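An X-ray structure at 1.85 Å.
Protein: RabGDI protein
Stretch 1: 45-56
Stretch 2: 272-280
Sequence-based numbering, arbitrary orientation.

Stretch 1, residues 45-56: KILVLDRNPYYG
Stretch 2, residues 272-280: TFMLNKNVV

Two segments more than 200 residues apart in one chain meet as a short parallel β pairing that runs on into a loop contact, burying 861 Å² in all. Residues 46-49 form one strand and 273-274 the other. Val48 pairs with Phe273 (CA to CA 4.6 Å) and Leu49 with Met274 (4.9 Å between CA atoms), all with extended backbones, phi -99 to -138° and psi 122 to 146°. The hydrogen bonds alternate as a parallel ladder requires: Val48 N donates to Thr272 O (3.2 Å), Met274 N to Val48 O (2.8 Å), and Asp50 N to Met274 O (2.9 Å).

Beyond the ladder, Leu275 (phi/psi -91/171°) leads into Asn276, whose positive phi and psi (56/33°) turn the chain, a conformation asparagine tolerates well. Successive amides consequently reach different acceptors: Asn276 N donates to Asn52 O and Lys277 N to Asp50 O, both at 2.9 Å. Asp50 (t) suits the facing bend because its OD1 accepts from Asn52 N at 2.9 Å, while Arg51 turns the backbone at -66/-26°.

Leu275 covers the most surface. Its m,t side chain leaves CA sideways, but its end comes nearer the first stretch. Leu275 CD1 lies over one face of the Tyr55 ring, 4.1 Å from the centroid and 12° off the normal, and Leu275 CD2 approaches Tyr55 CD1 at 3.5 Å and Asp50 CB at 3.9 Å. A branched aliphatic chain fills this space without needing a polar partner. Tyr55 (m, chi2 -58°) offers an apolar ring here, while its hydroxyl is hydrogen-bonded elsewhere in the structure.

Phe273 and Val48 come next, their side chains on the same face of the sheet. Phe273 adopts m with chi2 36°, laying its ring beneath Val48 (t): Val48 CG1 stands 3.8 Å from the ring centroid, only 9° off the normal, and Val48 CG2 reaches Phe273 CE1 at 3.5 Å. The compact β-branched valine fits an extended strand and presents both methyls to the buried aromatic. Tyr55 CE1 meets the edge of the Phe273 ring and lies 4.1 Å from Phe273 CB, linking this cluster to Leu275.

On the other face, buried Leu49 (m,t) packs its CD2 against Met274 CB at 3.8 Å and its CD1 against Val279 CG2 at 4.2 Å. Met274 is m,t,p.

At the more open margin, water joins polar groups: one molecule donates to Arg51 O and Asn276 OD1, both at 2.7 Å.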

# COMPACT_ATOMS: atom_id res chain seq x y z
N LYS A 45 27.65 -3.61 0.15
CA LYS A 45 28.02 -3.22 1.52
C LYS A 45 27.24 -1.97 1.90
O LYS A 45 27.37 -0.93 1.25
CB LYS A 45 29.53 -2.96 1.62
CG LYS A 45 29.95 -2.45 3.00
CD LYS A 45 31.45 -2.50 3.26
CE LYS A 45 31.72 -2.16 4.72
NZ LYS A 45 33.14 -1.89 4.99
N ILE A 46 26.42 -2.07 2.95
CA ILE A 46 25.48 -1.01 3.29
C ILE A 46 25.53 -0.65 4.77
O ILE A 46 25.94 -1.45 5.62
CB ILE A 46 24.01 -1.39 2.93
CG1 ILE A 46 23.46 -2.50 3.85
CG2 ILE A 46 23.90 -1.82 1.48
CD1 ILE A 46 21.96 -2.86 3.60
N LEU A 47 25.07 0.57 5.06
CA LEU A 47 24.85 1.05 6.42
C LEU A 47 23.44 1.65 6.42
O LEU A 47 23.12 2.42 5.50
CB LEU A 47 25.85 2.13 6.77
CG LEU A 47 25.73 2.80 8.15
CD1 LEU A 47 25.83 1.79 9.30
CD2 LEU A 47 26.79 3.90 8.32
N VAL A 48 22.64 1.33 7.43
CA VAL A 48 21.27 1.87 7.54
C VAL A 48 21.17 2.68 8.83
O VAL A 48 21.46 2.13 9.91
CB VAL A 48 20.23 0.73 7.54
CG1 VAL A 48 18.79 1.28 7.62
CG2 VAL A 48 20.42 -0.13 6.28
N LEU A 49 20.80 3.96 8.71
CA LEU A 49 20.76 4.90 9.84
C LEU A 49 19.39 5.52 9.96
O LEU A 49 18.78 5.86 8.94
CB LEU A 49 21.76 6.04 9.61
CG LEU A 49 23.19 5.59 9.34
CD1 LEU A 49 24.09 6.80 9.13
CD2 LEU A 49 23.68 4.73 10.49
N ASP A 50 18.94 5.73 11.20
CA ASP A 50 17.67 6.38 11.46
C ASP A 50 17.80 7.29 12.67
O ASP A 50 18.32 6.89 13.73
CB ASP A 50 16.58 5.31 11.70
CG ASP A 50 15.14 5.86 11.60
OD1 ASP A 50 14.88 7.02 11.99
OD2 ASP A 50 14.29 5.11 11.11
N ARG A 51 17.33 8.52 12.53
CA ARG A 51 17.37 9.48 13.62
C ARG A 51 16.48 9.10 14.82
O ARG A 51 16.72 9.53 15.93
CB ARG A 51 16.98 10.87 13.12
CG ARG A 51 15.51 11.04 12.76
CD ARG A 51 15.14 12.48 12.40
NE ARG A 51 15.58 12.86 11.07
CZ ARG A 51 14.92 12.62 9.93
NH1 ARG A 51 13.77 11.96 9.92
NH2 ARG A 51 15.42 13.04 8.78
N ASN A 52 15.43 8.31 14.55
CA ASN A 52 14.43 7.97 15.54
C ASN A 52 14.90 6.86 16.47
O ASN A 52 15.80 6.09 16.10
CB ASN A 52 13.14 7.49 14.84
CG ASN A 52 12.47 8.57 14.01
OD1 ASN A 52 12.52 9.75 14.36
ND2 ASN A 52 11.82 8.17 12.92
N PRO A 53 14.28 6.75 17.67
CA PRO A 53 14.56 5.63 18.58
C PRO A 53 13.75 4.35 18.33
O PRO A 53 13.87 3.40 19.10
CB PRO A 53 14.24 6.22 19.97
CG PRO A 53 13.21 7.25 19.72
CD PRO A 53 13.36 7.73 18.27
N TYR A 54 12.97 4.31 17.24
CA TYR A 54 12.13 3.17 16.86
C TYR A 54 12.31 2.97 15.34
O TYR A 54 12.66 3.91 14.64
CB TYR A 54 10.65 3.48 17.19
CG TYR A 54 10.17 4.76 16.54
CD1 TYR A 54 9.72 4.77 15.22
CD2 TYR A 54 10.20 5.96 17.23
CE1 TYR A 54 9.30 5.94 14.62
CE2 TYR A 54 9.77 7.14 16.64
CZ TYR A 54 9.32 7.13 15.33
OH TYR A 54 8.92 8.31 14.74
N TYR A 55 12.03 1.77 14.84
CA TYR A 55 12.09 1.48 13.40
C TYR A 55 10.79 1.90 12.71
O TYR A 55 9.76 1.99 13.36
CB TYR A 55 12.23 -0.02 13.16
CG TYR A 55 13.54 -0.64 13.56
CD1 TYR A 55 14.74 -0.19 13.02
CD2 TYR A 55 13.58 -1.73 14.43
CE1 TYR A 55 15.93 -0.77 13.37
CE2 TYR A 55 14.78 -2.32 14.78
CZ TYR A 55 15.94 -1.84 14.24
OH TYR A 55 17.14 -2.41 14.59
N GLY A 56 10.84 2.14 11.40
CA GLY A 56 9.62 2.21 10.58
C GLY A 56 9.34 3.53 9.89
O GLY A 56 8.56 3.57 8.92
N THR A 272 24.45 -3.39 8.97
CA THR A 272 23.55 -3.34 10.11
C THR A 272 22.77 -2.04 10.18
O THR A 272 23.15 -1.02 9.57
CB THR A 272 24.25 -3.52 11.49
OG1 THR A 272 23.28 -3.97 12.45
CG2 THR A 272 24.89 -2.19 11.96
N PHE A 273 21.69 -2.10 10.95
CA PHE A 273 20.75 -0.99 11.09
C PHE A 273 21.13 -0.27 12.39
O PHE A 273 21.61 -0.92 13.35
CB PHE A 273 19.32 -1.50 11.18
CG PHE A 273 18.71 -1.92 9.84
CD1 PHE A 273 19.45 -2.55 8.85
CD2 PHE A 273 17.34 -1.74 9.63
CE1 PHE A 273 18.86 -2.95 7.66
CE2 PHE A 273 16.74 -2.17 8.43
CZ PHE A 273 17.51 -2.77 7.45
N MET A 274 20.97 1.05 12.41
CA MET A 274 21.29 1.83 13.60
C MET A 274 20.24 2.88 13.86
O MET A 274 20.00 3.75 13.03
CB MET A 274 22.65 2.52 13.45
CG MET A 274 23.79 1.59 13.11
SD MET A 274 25.39 2.44 13.27
CE MET A 274 25.72 2.19 15.03
N LEU A 275 19.66 2.83 15.05
CA LEU A 275 18.71 3.84 15.48
C LEU A 275 19.44 4.96 16.21
O LEU A 275 20.62 4.84 16.53
CB LEU A 275 17.65 3.22 16.39
CG LEU A 275 16.79 2.14 15.74
CD1 LEU A 275 15.94 1.43 16.79
CD2 LEU A 275 15.94 2.72 14.61
N ASN A 276 18.71 6.03 16.50
CA ASN A 276 19.25 7.18 17.25
C ASN A 276 20.51 7.79 16.65
O ASN A 276 21.38 8.30 17.38
CB ASN A 276 19.52 6.77 18.70
CG ASN A 276 18.29 6.24 19.39
OD1 ASN A 276 17.29 6.95 19.55
ND2 ASN A 276 18.36 4.98 19.80
N LYS A 277 20.60 7.75 15.32
CA LYS A 277 21.76 8.28 14.59
C LYS A 277 21.39 9.52 13.81
O LYS A 277 20.75 9.43 12.75
CB LYS A 277 22.31 7.22 13.64
CG LYS A 277 23.05 6.08 14.34
CD LYS A 277 24.30 6.57 15.07
CE LYS A 277 25.12 5.42 15.61
NZ LYS A 277 25.96 5.86 16.74
N ASN A 278 21.77 10.68 14.34
CA ASN A 278 21.34 11.96 13.77
C ASN A 278 22.31 12.53 12.72
O ASN A 278 23.32 13.16 13.03
CB ASN A 278 21.10 12.99 14.87
CG ASN A 278 20.29 14.19 14.37
OD1 ASN A 278 19.37 14.05 13.53
ND2 ASN A 278 20.61 15.37 14.88
N VAL A 279 21.95 12.32 11.46
CA VAL A 279 22.70 12.86 10.34
C VAL A 279 22.49 14.37 10.29
O VAL A 279 21.36 14.85 10.42
CB VAL A 279 22.23 12.18 9.05
CG1 VAL A 279 22.95 12.75 7.83
CG2 VAL A 279 22.47 10.69 9.16
N VAL A 280 23.58 15.11 10.19
CA VAL A 280 23.50 16.57 10.11
C VAL A 280 24.05 17.15 8.80
O VAL A 280 23.97 18.37 8.60
CB VAL A 280 24.17 17.26 11.34
CG1 VAL A 280 23.59 16.69 12.65
CG2 VAL A 280 25.71 17.15 11.30
O HOH W 1 16.50 9.36 18.63
O HOH W 2 18.78 13.25 11.17